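PDB 6JTJ: beta-hexosaminidase from Neisseria gonorrhoeae, which probably cleaves terminal beta-1,4-linked N-acetylglucosamine from peptide-linked peptidoglycan fragments during cell wall recycling. Local coordinates for residues Arg44-Ala49 against Thr339-Gln344; Thr97-Ile102 against Tyr352-Leu357. One frame throughout, in Å; residues are numbered along the deposited sequence.

Interaction 1: Arg44-Ala49 against Thr339-Gln344; sequences RGPVMA and TIPDNQ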
loop_
_atom_site.group_PDB
_atom_site.type_symbol
_atom_site.label_atom_id
_atom_site.label_comp_id
_atom_site.label_asym_id
_atom_site.label_seq_id
_atom_site.Cartn_x
_atom_site.Cartn_y
_atom_site.Cartn_z
ATOM N N ARG C 44 -29.310 13.235 -6.714
ATOM C CA ARG C 44 -28.200 12.338 -6.396
ATOM C C ARG C 44 -27.956 12.392 -4.903
ATOM O O ARG C 44 -27.773 13.469 -4.343
ATOM C CB ARG C 44 -26.949 12.756 -7.139
ATOM C CG ARG C 44 -27.023 12.612 -8.637
ATOM C CD ARG C 44 -25.775 13.190 -9.271
ATOM N NE ARG C 44 -25.709 12.923 -10.702
ATOM C CZ ARG C 44 -25.548 13.833 -11.651
ATOM N NH1 ARG C 44 -25.398 15.133 -11.367
ATOM N NH2 ARG C 44 -25.519 13.431 -12.912
ATOM N N GLY C 45 -28.000 11.231 -4.257
ATOM C CA GLY C 45 -27.757 11.146 -2.821
ATOM C C GLY C 45 -26.288 11.263 -2.479
ATOM O O GLY C 45 -25.448 11.292 -3.368
ATOM N N PRO C 46 -25.963 11.296 -1.180
ATOM C CA PRO C 46 -24.575 11.492 -0.736
ATOM C C PRO C 46 -23.767 10.213 -0.521
ATOM O O PRO C 46 -22.759 10.245 0.163
ATOM C CB PRO C 46 -24.756 12.221 0.599
ATOM C CG PRO C 46 -26.010 11.634 1.151
ATOM C CD PRO C 46 -26.907 11.393 -0.050
ATOM N N VAL C 47 -24.195 9.100 -1.089
ATOM C CA VAL C 47 -23.469 7.847 -0.926
ATOM C C VAL C 47 -22.991 7.389 -2.280
ATOM O O VAL C 47 -23.767 7.383 -3.230
ATOM C CB VAL C 47 -24.366 6.757 -0.310
ATOM C CG1 VAL C 47 -23.647 5.419 -0.250
ATOM C CG2 VAL C 47 -24.822 7.166 1.079
ATOM N N MET C 48 -21.730 7.000 -2.368
ATOM C CA MET C 48 -21.203 6.375 -3.567
ATOM C C MET C 48 -21.010 4.902 -3.260
ATOM O O MET C 48 -20.280 4.528 -2.354
ATOM C CB MET C 48 -19.885 7.013 -3.991
ATOM C CG MET C 48 -19.266 6.400 -5.236
ATOM S SD MET C 48 -17.868 7.344 -5.922
ATOM C CE MET C 48 -18.681 8.287 -7.200
ATOM N N ALA C 49 -21.716 4.061 -3.990
ATOM C CA ALA C 49 -21.703 2.633 -3.710
ATOM C C ALA C 49 -20.954 1.946 -4.832
ATOM O O ALA C 49 -20.257 2.606 -5.588
ATOM C CB ALA C 49 -23.128 2.117 -3.568
ATOM N N THR C 339 -31.510 9.470 6.785
ATOM C CA THR C 339 -31.869 10.867 6.557
ATOM C C THR C 339 -30.728 11.571 5.824
ATOM O O THR C 339 -29.584 11.554 6.275
ATOM C CB THR C 339 -32.216 11.617 7.858
ATOM O OG1 THR C 339 -33.322 10.965 8.482
ATOM C CG2 THR C 339 -32.613 13.072 7.557
ATOM N N ILE C 340 -31.055 12.150 4.673
ATOM C CA ILE C 340 -30.074 12.846 3.848
ATOM C C ILE C 340 -29.677 14.134 4.545
ATOM O O ILE C 340 -30.526 14.976 4.793
ATOM C CB ILE C 340 -30.643 13.140 2.453
ATOM C CG1 ILE C 340 -30.778 11.828 1.682
ATOM C CG2 ILE C 340 -29.749 14.129 1.704
ATOM C CD1 ILE C 340 -31.626 11.919 0.427
ATOM N N PRO C 341 -28.383 14.285 4.886
ATOM C CA PRO C 341 -28.014 15.519 5.579
ATOM C C PRO C 341 -28.276 16.711 4.681
ATOM O O PRO C 341 -28.101 16.623 3.471
ATOM C CB PRO C 341 -26.512 15.347 5.861
ATOM C CG PRO C 341 -26.243 13.895 5.712
ATOM C CD PRO C 341 -27.235 13.381 4.709
ATOM N N ASP C 342 -28.668 17.827 5.270
ATOM C CA ASP C 342 -28.914 19.011 4.487
ATOM C C ASP C 342 -27.586 19.527 3.912
ATOM O O ASP C 342 -26.657 19.858 4.659
ATOM C CB ASP C 342 -29.562 20.089 5.324
ATOM C CG ASP C 342 -30.028 21.255 4.486
ATOM O OD1 ASP C 342 -30.935 21.057 3.654
ATOM O OD2 ASP C 342 -29.501 22.375 4.668
ATOM N N ASN C 343 -27.493 19.560 2.588
ATOM C CA ASN C 343 -26.293 20.041 1.899
ATOM C C ASN C 343 -26.736 20.658 0.594
ATOM O O ASN C 343 -26.870 19.969 -0.404
ATOM C CB ASN C 343 -25.319 18.879 1.669
ATOM C CG ASN C 343 -24.000 19.309 1.039
ATOM O OD1 ASN C 343 -23.834 20.450 0.620
ATOM N ND2 ASN C 343 -23.060 18.358 0.938
ATOM N N GLN C 344 -27.007 21.957 0.635
ATOM C CA GLN C 344 -27.486 22.699 -0.524
ATOM C C GLN C 344 -26.485 22.720 -1.680
ATOM O O GLN C 344 -26.865 23.009 -2.805
ATOM C CB GLN C 344 -27.794 24.147 -0.143
ATOM C CG GLN C 344 -28.957 24.326 0.801
ATOM C CD GLN C 344 -28.993 25.675 1.528
ATOM O OE1 GLN C 344 -29.242 26.721 0.922
ATOM N NE2 GLN C 344 -28.778 25.646 2.851
#

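Interaction 2: Thr97-Ile102 against Tyr352-Leu357; sequences TPELII and YMENSL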
loop_
_atom_site.group_PDB
_atom_site.type_symbol
_atom_site.label_atom_id
_atom_site.label_comp_id
_atom_site.label_asym_id
_atom_site.label_seq_id
_atom_site.Cartn_x
_atom_site.Cartn_y
_atom_site.Cartn_z
ATOM N N THR C 97 -32.512 9.919 -13.012
ATOM C CA THR C 97 -32.016 11.221 -13.435
ATOM C C THR C 97 -32.071 12.174 -12.245
ATOM O O THR C 97 -32.996 12.089 -11.453
ATOM C CB THR C 97 -32.914 11.809 -14.541
ATOM O OG1 THR C 97 -33.073 10.832 -15.563
ATOM C CG2 THR C 97 -32.305 13.079 -15.148
ATOM N N PRO C 98 -31.063 13.052 -12.084
ATOM C CA PRO C 98 -29.786 13.084 -12.798
ATOM C C PRO C 98 -29.070 11.732 -12.712
ATOM O O PRO C 98 -29.184 11.025 -11.701
ATOM C CB PRO C 98 -29.001 14.163 -12.060
ATOM C CG PRO C 98 -30.041 15.052 -11.477
ATOM C CD PRO C 98 -31.158 14.131 -11.086
ATOM N N GLU C 99 -28.375 11.373 -13.780
ATOM C CA GLU C 99 -27.788 10.059 -13.888
ATOM C C GLU C 99 -26.718 9.889 -12.819
ATOM O O GLU C 99 -25.980 10.825 -12.497
ATOM C CB GLU C 99 -27.217 9.848 -15.282
ATOM C CG GLU C 99 -28.285 9.942 -16.374
ATOM C CD GLU C 99 -27.738 9.775 -17.779
ATOM O OE1 GLU C 99 -26.573 10.133 -18.007
ATOM O OE2 GLU C 99 -28.479 9.309 -18.673
ATOM N N LEU C 100 -26.690 8.701 -12.224
ATOM C CA LEU C 100 -25.683 8.371 -11.228
ATOM C C LEU C 100 -24.292 8.632 -11.812
ATOM O O LEU C 100 -24.010 8.228 -12.928
ATOM C CB LEU C 100 -25.807 6.904 -10.798
ATOM C CG LEU C 100 -27.051 6.516 -9.983
ATOM C CD1 LEU C 100 -27.074 5.012 -9.756
ATOM C CD2 LEU C 100 -27.128 7.249 -8.654
ATOM N N ILE C 101 -23.452 9.329 -11.047
ATOM C CA ILE C 101 -22.071 9.599 -11.434
ATOM C C ILE C 101 -21.247 8.319 -11.276
ATOM O O ILE C 101 -21.363 7.618 -10.284
ATOM C CB ILE C 101 -21.467 10.729 -10.567
ATOM C CG1 ILE C 101 -22.125 12.067 -10.907
ATOM C CG2 ILE C 101 -19.960 10.822 -10.742
ATOM C CD1 ILE C 101 -21.831 12.608 -12.287
ATOM N N ILE C 102 -20.443 8.004 -12.275
ATOM C CA ILE C 102 -19.651 6.782 -12.279
ATOM C C ILE C 102 -18.161 7.134 -12.287
ATOM O O ILE C 102 -17.692 7.891 -13.149
ATOM C CB ILE C 102 -19.985 5.904 -13.512
ATOM C CG1 ILE C 102 -21.497 5.617 -13.562
ATOM C CG2 ILE C 102 -19.186 4.609 -13.474
ATOM C CD1 ILE C 102 -21.945 4.807 -14.765
ATOM N N TYR C 352 -20.896 19.215 -11.330
ATOM C CA TYR C 352 -19.595 19.653 -11.820
ATOM C C TYR C 352 -18.720 18.469 -12.294
ATOM O O TYR C 352 -17.918 18.626 -13.206
ATOM C CB TYR C 352 -18.880 20.440 -10.728
ATOM C CG TYR C 352 -17.604 21.134 -11.166
ATOM C CD1 TYR C 352 -17.633 22.219 -12.050
ATOM C CD2 TYR C 352 -16.374 20.720 -10.680
ATOM C CE1 TYR C 352 -16.463 22.864 -12.435
ATOM C CE2 TYR C 352 -15.207 21.351 -11.050
ATOM C CZ TYR C 352 -15.246 22.412 -11.931
ATOM O OH TYR C 352 -14.059 23.011 -12.288
ATOM N N MET C 353 -18.914 17.283 -11.716
ATOM C CA MET C 353 -18.137 16.093 -12.100
ATOM C C MET C 353 -18.682 15.322 -13.304
ATOM O O MET C 353 -18.038 14.382 -13.760
ATOM C CB MET C 353 -18.024 15.143 -10.907
ATOM C CG MET C 353 -17.228 15.719 -9.736
ATOM S SD MET C 353 -16.978 14.509 -8.426
ATOM C CE MET C 353 -18.633 13.911 -8.081
ATOM N N GLU C 354 -19.866 15.682 -13.799
ATOM C CA GLU C 354 -20.445 14.965 -14.935
ATOM C C GLU C 354 -19.522 15.097 -16.137
ATOM O O GLU C 354 -18.902 16.135 -16.344
ATOM C CB GLU C 354 -21.853 15.449 -15.319
ATOM C CG GLU C 354 -22.711 14.315 -15.877
ATOM C CD GLU C 354 -24.178 14.687 -16.055
ATOM O OE1 GLU C 354 -25.050 13.771 -16.141
ATOM O OE2 GLU C 354 -24.457 15.913 -16.094
ATOM N N ASN C 355 -19.405 14.015 -16.897
ATOM C CA ASN C 355 -18.594 14.036 -18.097
ATOM C C ASN C 355 -19.133 15.080 -19.070
ATOM O O ASN C 355 -20.344 15.203 -19.242
ATOM C CB ASN C 355 -18.574 12.683 -18.788
ATOM C CG ASN C 355 -17.345 12.514 -19.657
ATOM O OD1 ASN C 355 -17.236 13.145 -20.696
ATOM N ND2 ASN C 355 -16.431 11.647 -19.245
ATOM N N SER C 356 -18.238 15.835 -19.682
ATOM C CA SER C 356 -18.640 16.916 -20.559
ATOM C C SER C 356 -18.755 16.485 -22.038
ATOM O O SER C 356 -19.223 17.258 -22.845
ATOM C CB SER C 356 -17.688 18.119 -20.373
ATOM O OG SER C 356 -16.380 17.811 -20.805
ATOM N N LEU C 357 -18.307 15.277 -22.392
ATOM C CA LEU C 357 -18.362 14.789 -23.783
ATOM C C LEU C 357 -19.467 13.784 -24.005
ATOM O O LEU C 357 -19.633 12.875 -23.199
ATOM C CB LEU C 357 -17.055 14.100 -24.156
ATOM C CG LEU C 357 -15.775 14.922 -24.258
ATOM C CD1 LEU C 357 -14.665 14.020 -24.784
ATOM C CD2 LEU C 357 -15.943 16.123 -25.167
#

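Interaction 1: Arg44-Ala49 against Thr339-Gln344
Pro-46 packs against Ile-340 and Pro-341, and the contact across the two segments is apolar. The two proline rings meet corner to corner. CG of Pro-46 lies 4.1 Å from CD of Pro-341, and the rings cross obliquely. The second touch comes from the neighbouring corner of the same ring. CD of Pro-46 lies 4.3 Å from CG1 of Ile-340. CG and CD, adjacent ring atoms, therefore serve both partners. Pro-46 is buried, while Ile-340 is exposed and Pro-341 partly so. The patch is small, about 101 Å² counted over both sides.

Asn-343 and Gly-45 make their polar bonds outside the contact. OD1 of Asn-343 caps the backbone N of Asp-345, at the turn into helix 346-352, and its ND2 bonds to OD1 of Asp-320. The carbonyl O of Gly-45 accepts a hydrogen bond from NE1 of Trp-350 in that helix. Segment 44-49 is thus bonded to the helix itself, and Asn-343 caps the turn that leads into it.

Strand 47-49 is the first strand of the (beta/alpha)8 barrel expected of this family. It runs parallel to strands 69-74 and 321-323, one on each flank. Pro-46 sits just before its N-terminal end, where Leu-346 and Phe-338 also touch it. The loop 339-344 joins helix 328-335 to helix 346-352. The contact thus lays that loop against the entrance to the first strand, away from the substrate site.

Interaction 2: Thr97-Ile102 against Tyr352-Leu357
Ile-101 points its side chain at the backbone of Met-353 and Glu-354. Its CD1 rests 3.8 Å from CA of Glu-354 and 4.1 Å from CG of the same residue. A chi1 of -69° sets CG1 anti to the carbonyl carbon, and chi2 of -67° bends CD1 onto the loop. The other branch, CG2, meets the end of Met-353, 4.3 Å from CE. CD1 thus lies over the backbone of Met-353 and Glu-354, while CG2 faces the methionine end.

Glu-354 starts alongside Ile-101, and its extended chain then carries the carboxylate toward Glu-99. The two OE1 atoms, of Glu-99 and Glu-354, lie 4.4 Å apart, a close pair of like charges. OE2 of Glu-354 accepts a hydrogen bond from NE2 of Gln-351. A long, weak ion pair joins its OE1 to Arg-44, which may ease the repulsion.

Farther along, OD1 of Asn-355 accepts from N of Leu-357 at 2.9 Å, an Asx turn that shapes the loop.

Strand 101-108 runs parallel to strands 69-74 and 161-162 of the barrel sheet. Asp-160 bridges the two segments, bonding N of Ile-102 and N of Asn-355. Leu-100 and Ile-102 pack on helix 82-94. The loop between helices 346-352 and 359-367 lies against the start of the strand.

Overall arrangement
Interactions 1 and 2 have centres about 16 Å apart, and Arg-44 joins them. Its NH2 makes a probable hydrogen bond to O of Glu-99 at 2.7 Å, and CZ of Arg-44 packs 3.5 Å from CB of Pro-98. Both contacts reach the same barrel sheet, at the strands 47-49 and 101-108, and helix 346-352 links loop 339-344 to segment 352-357. Of the two, interaction 2 comes nearer the sugar site: the side chain of Met-353 is about 12 Å from a bound N-acetylglucosamine and about 11 Å from the side chain of Lys-210, a predicted substrate-binding residue. Strand 101-108 itself carries Asp-105, another predicted substrate-binding residue.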